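Local coordinates for nicotinate-nucleotide--dimethylbenzimidazole phosphoribosyltransferase (Thermus thermophilus HB8, PDB 1WX1) that transfers the phosphoribosyl group of nicotinate mononucleotide to 5,6-dimethylbenzimidazole, giving alpha-ribazole 5'-phosphate for cobalamin biosynthesis, at the interface of chains A and B. Coordinates in Å, arbitrary orientation; residue numbers count along the deposited sequence, not the author numbering. Chains: chain A/B, nicotinate-nucleotide--dimethylbenzimidazole phosphoribosyltransferase.

Contact 1 and contact 2 are neighbouring patches of one two-fold symmetric interface. The centres of their C-alpha atoms lie about 9 Å apart. They share A:Leu23, B:Ala84 and B:Phe88, so the helix 84-91 of chain B runs through both. Contact 1 adds chain A loops and the B:Leu300 to B:Leu302 stretch. Contact 2 adds the helices 306-321 of both chains and A:Leu26 of the helix 24-37. The centres lie about 30 Å and 24 Å from the predicted catalytic A:Glu304. Each patch recurs with the chains exchanged, which fits a dimer, although the structure alone does not prove the oligomer in solution.

Contact 1: the interface of chains A and B. Residues chain A 18-19, 22-24, 324; chain B 84, 88, 300-302.
The backbone N of B:Ala301 donates a hydrogen bond of 2.8 Å to the carbonyl O of A:Ala22, nearly straight at the hydrogen (167°), with the donor somewhat tilted from the carbonyl plane. This loop-to-loop contact joins two copies of a CobT-family phosphoribosyltransferase. Beside the bond, B:Leu302 fills the angle between A:Pro19, A:Lys18 and A:Leu23. Its CG stands anti to its own backbone N (chi1 179°), which carries its two methyls toward chain A. CD1 meets the ring carbon CD of A:Pro19 at 3.4 Å, a tight contact, and the two side chains cross at about a right angle. The same methyl touches CB of A:Lys18 at 3.5 Å. The other methyl, CD2, packs on CD2 of A:Leu23 at 3.5 Å. A:Leu23 also points tip to tip at the ring of B:Phe88, with its CD2 4.0 Å from CE2. CD2 of B:Leu300 comes to 3.7 Å from CA of A:Leu23, beside the backbone of that residue. At the other end of the patch, A:Met324 lays its thioether over the start of the helix 84-91. Its SD is 3.6 Å from CB of B:Ala84. A bend at chi3 (67°) turns CE toward the backbone N of B:Ala84. An alanine in place of A:Met324 would probably open a gap over B:Ala84 and leave its methyl without the thioether packing.

Contact 2: the interface of chains A and B. Residues chain A 23, 26, 316-317, 320-321; chain B 84, 88, 91, 310.
The carbonyl O of B:Ala91 is linked through water 1 to the guanidinium group of A:Arg316. The water lies 2.8 Å from B:Ala91 O and 3.2 Å from A:Arg316 NH1, the longer link, and a bent one (141° at the hydrogen). No direct polar bond crosses this patch, so the rest of the contact is packing. The ring of B:Phe88 is its main apolar piece. Its CG is anti to its carbonyl carbon (chi1 -73°), and the ring reaches away from the helix 84-91 into chain A. CE1 lies 3.7 Å from CG1 of A:Ile321, whose side chain crosses the ring at a slant. CD1 of the ring is 3.8 Å from CB of A:Ala317, and CE1 also comes near the carbonyl O of that residue. Within chain B, CD2 of B:Leu310 sits 3.6 Å above the centre of one ring face. It covers that face and would limit tilting of the ring. The same methyl presses on CB of A:Ala317 at 3.4 Å, a tight contact. A:Ala317 thus faces B:Leu310, B:Phe88 and B:Ala91. On its backbone side, CB of B:Ala91 lies 3.9 Å from its CA. The other methyl of B:Leu310, CD1, meets CD1 of A:Leu26 tip to tip at 3.5 Å. The small side chains of A:Ala317 and B:Ala91 probably let the two backbones come close. In the fold, the helix 306-321 of chain A packs against the end of the helix 84-91 of chain B, while the helix 306-321 of chain B and the helix 24-37 of chain A border the patch.

Contact 1: the interface of chains A and B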
# COMPACT_ATOMS: atom_id res chain seq x y z
N LYS A 18 12.62 15.14 -9.05
CA LYS A 18 12.28 15.00 -7.64
C LYS A 18 13.56 14.87 -6.83
O LYS A 18 14.60 14.46 -7.36
CB LYS A 18 11.35 13.80 -7.42
CG LYS A 18 11.75 12.52 -8.13
CD LYS A 18 12.86 11.79 -7.43
CE LYS A 18 13.10 10.43 -8.07
NZ LYS A 18 14.15 9.67 -7.34
N PRO A 19 13.52 15.23 -5.54
CA PRO A 19 14.71 15.13 -4.70
C PRO A 19 15.24 13.70 -4.69
O PRO A 19 14.47 12.75 -4.82
CB PRO A 19 14.21 15.57 -3.32
CG PRO A 19 13.05 16.48 -3.65
CD PRO A 19 12.37 15.74 -4.77
N ALA A 22 13.60 10.67 -2.91
CA ALA A 22 12.30 11.20 -2.49
C ALA A 22 11.16 10.18 -2.56
O ALA A 22 10.16 10.33 -1.85
CB ALA A 22 11.94 12.43 -3.33
N LEU A 23 11.29 9.16 -3.39
CA LEU A 23 10.23 8.16 -3.50
C LEU A 23 10.54 6.87 -2.73
O LEU A 23 10.00 5.80 -3.02
CB LEU A 23 9.92 7.88 -4.97
CG LEU A 23 9.24 9.07 -5.68
CD1 LEU A 23 8.99 8.74 -7.14
CD2 LEU A 23 7.92 9.42 -4.99
N GLY A 24 11.42 7.01 -1.74
CA GLY A 24 11.80 5.90 -0.88
C GLY A 24 11.98 4.50 -1.43
O GLY A 24 12.63 4.29 -2.45
N MET A 324 8.63 9.19 -15.42
CA MET A 324 8.64 10.61 -15.07
C MET A 324 9.66 11.28 -15.98
O MET A 324 10.50 10.62 -16.59
CB MET A 324 9.10 10.82 -13.63
CG MET A 324 8.08 10.50 -12.56
SD MET A 324 8.86 10.60 -10.94
CE MET A 324 9.23 12.36 -10.83
N ALA B 84 5.93 13.00 -10.67
CA ALA B 84 5.57 11.76 -9.99
C ALA B 84 4.06 11.66 -9.77
O ALA B 84 3.47 10.59 -9.93
CB ALA B 84 6.31 11.68 -8.66
N PHE B 88 1.75 8.40 -10.72
CA PHE B 88 1.03 7.62 -9.72
C PHE B 88 -0.47 7.71 -9.99
O PHE B 88 -1.19 6.72 -9.83
CB PHE B 88 1.34 8.12 -8.31
CG PHE B 88 2.71 7.75 -7.82
CD1 PHE B 88 3.51 6.86 -8.54
CD2 PHE B 88 3.20 8.27 -6.63
CE1 PHE B 88 4.77 6.50 -8.08
CE2 PHE B 88 4.46 7.91 -6.16
CZ PHE B 88 5.25 7.02 -6.88
N LEU B 300 8.61 7.73 1.89
CA LEU B 300 8.43 8.74 0.86
C LEU B 300 8.64 10.13 1.45
O LEU B 300 8.34 10.36 2.62
CB LEU B 300 7.02 8.67 0.26
CG LEU B 300 6.55 7.33 -0.32
CD1 LEU B 300 5.19 7.52 -0.97
CD2 LEU B 300 7.55 6.82 -1.34
N ALA B 301 9.16 11.05 0.64
CA ALA B 301 9.40 12.42 1.09
C ALA B 301 9.36 13.36 -0.11
O ALA B 301 10.28 14.14 -0.33
CB ALA B 301 10.75 12.50 1.78
N LEU B 302 8.28 13.28 -0.89
CA LEU B 302 8.17 14.11 -2.09
C LEU B 302 7.02 15.12 -2.08
O LEU B 302 7.19 16.25 -2.53
CB LEU B 302 8.04 13.23 -3.33
CG LEU B 302 7.88 13.92 -4.69
CD1 LEU B 302 9.06 14.85 -4.94
CD2 LEU B 302 7.80 12.87 -5.79

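Contact 2: the interface of chains A and B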
# COMPACT_ATOMS: atom_id res chain seq x y z
N LEU A 23 11.29 9.16 -3.39
CA LEU A 23 10.23 8.16 -3.50
C LEU A 23 10.54 6.87 -2.73
O LEU A 23 10.00 5.80 -3.02
CB LEU A 23 9.92 7.88 -4.97
CG LEU A 23 9.24 9.07 -5.68
CD1 LEU A 23 8.99 8.74 -7.14
CD2 LEU A 23 7.92 9.42 -4.99
N LEU A 26 10.05 2.63 -3.02
CA LEU A 26 9.49 2.36 -4.34
C LEU A 26 10.52 2.52 -5.45
O LEU A 26 10.38 1.94 -6.52
CB LEU A 26 8.28 3.26 -4.60
CG LEU A 26 7.04 3.00 -3.75
CD1 LEU A 26 5.89 3.89 -4.22
CD2 LEU A 26 6.63 1.53 -3.86
N ARG A 316 2.80 -1.38 -9.78
CA ARG A 316 2.51 -0.65 -11.01
C ARG A 316 2.96 0.80 -10.87
O ARG A 316 3.55 1.37 -11.79
CB ARG A 316 1.00 -0.69 -11.32
CG ARG A 316 0.46 -2.08 -11.55
CD ARG A 316 -0.89 -2.05 -12.25
NE ARG A 316 -1.43 -3.40 -12.42
CZ ARG A 316 -2.26 -3.99 -11.57
NH1 ARG A 316 -2.66 -3.35 -10.48
NH2 ARG A 316 -2.68 -5.23 -11.80
N ALA A 317 2.69 1.40 -9.72
CA ALA A 317 3.08 2.78 -9.45
C ALA A 317 4.60 2.90 -9.53
O ALA A 317 5.13 3.84 -10.11
CB ALA A 317 2.60 3.20 -8.07
N ARG A 320 5.92 3.09 -13.02
CA ARG A 320 5.67 4.39 -13.64
C ARG A 320 6.66 5.48 -13.22
O ARG A 320 6.79 6.50 -13.90
CB ARG A 320 4.25 4.87 -13.32
CG ARG A 320 3.15 3.97 -13.86
CD ARG A 320 3.25 3.78 -15.37
NE ARG A 320 3.29 5.06 -16.09
CZ ARG A 320 3.29 5.16 -17.41
NH1 ARG A 320 3.26 4.07 -18.17
NH2 ARG A 320 3.33 6.36 -17.99
N ILE A 321 7.36 5.29 -12.10
CA ILE A 321 8.32 6.29 -11.65
C ILE A 321 9.32 6.61 -12.75
O ILE A 321 9.64 7.77 -12.99
CB ILE A 321 9.10 5.82 -10.40
CG1 ILE A 321 8.16 5.73 -9.20
CG2 ILE A 321 10.24 6.80 -10.09
CD1 ILE A 321 8.80 5.14 -7.95
N ALA B 84 5.93 13.00 -10.67
CA ALA B 84 5.57 11.76 -9.99
C ALA B 84 4.06 11.66 -9.77
O ALA B 84 3.47 10.59 -9.93
CB ALA B 84 6.31 11.68 -8.66
N PHE B 88 1.75 8.40 -10.72
CA PHE B 88 1.03 7.62 -9.72
C PHE B 88 -0.47 7.71 -9.99
O PHE B 88 -1.19 6.72 -9.83
CB PHE B 88 1.34 8.12 -8.31
CG PHE B 88 2.71 7.75 -7.82
CD1 PHE B 88 3.51 6.86 -8.54
CD2 PHE B 88 3.20 8.27 -6.63
CE1 PHE B 88 4.77 6.50 -8.08
CE2 PHE B 88 4.46 7.91 -6.16
CZ PHE B 88 5.25 7.02 -6.88
N ALA B 91 -1.64 5.23 -12.38
CA ALA B 91 -1.68 3.88 -11.82
C ALA B 91 -2.73 3.71 -10.72
O ALA B 91 -2.98 2.60 -10.26
CB ALA B 91 -0.31 3.51 -11.27
N LEU B 310 -1.18 7.11 -3.92
CA LEU B 310 -0.72 5.73 -3.81
C LEU B 310 -1.62 4.89 -2.92
O LEU B 310 -1.72 3.68 -3.09
CB LEU B 310 0.70 5.68 -3.23
CG LEU B 310 1.86 6.05 -4.14
CD1 LEU B 310 3.16 5.95 -3.35
CD2 LEU B 310 1.88 5.12 -5.34
O HOH W 1 -3.10 -0.20 -10.21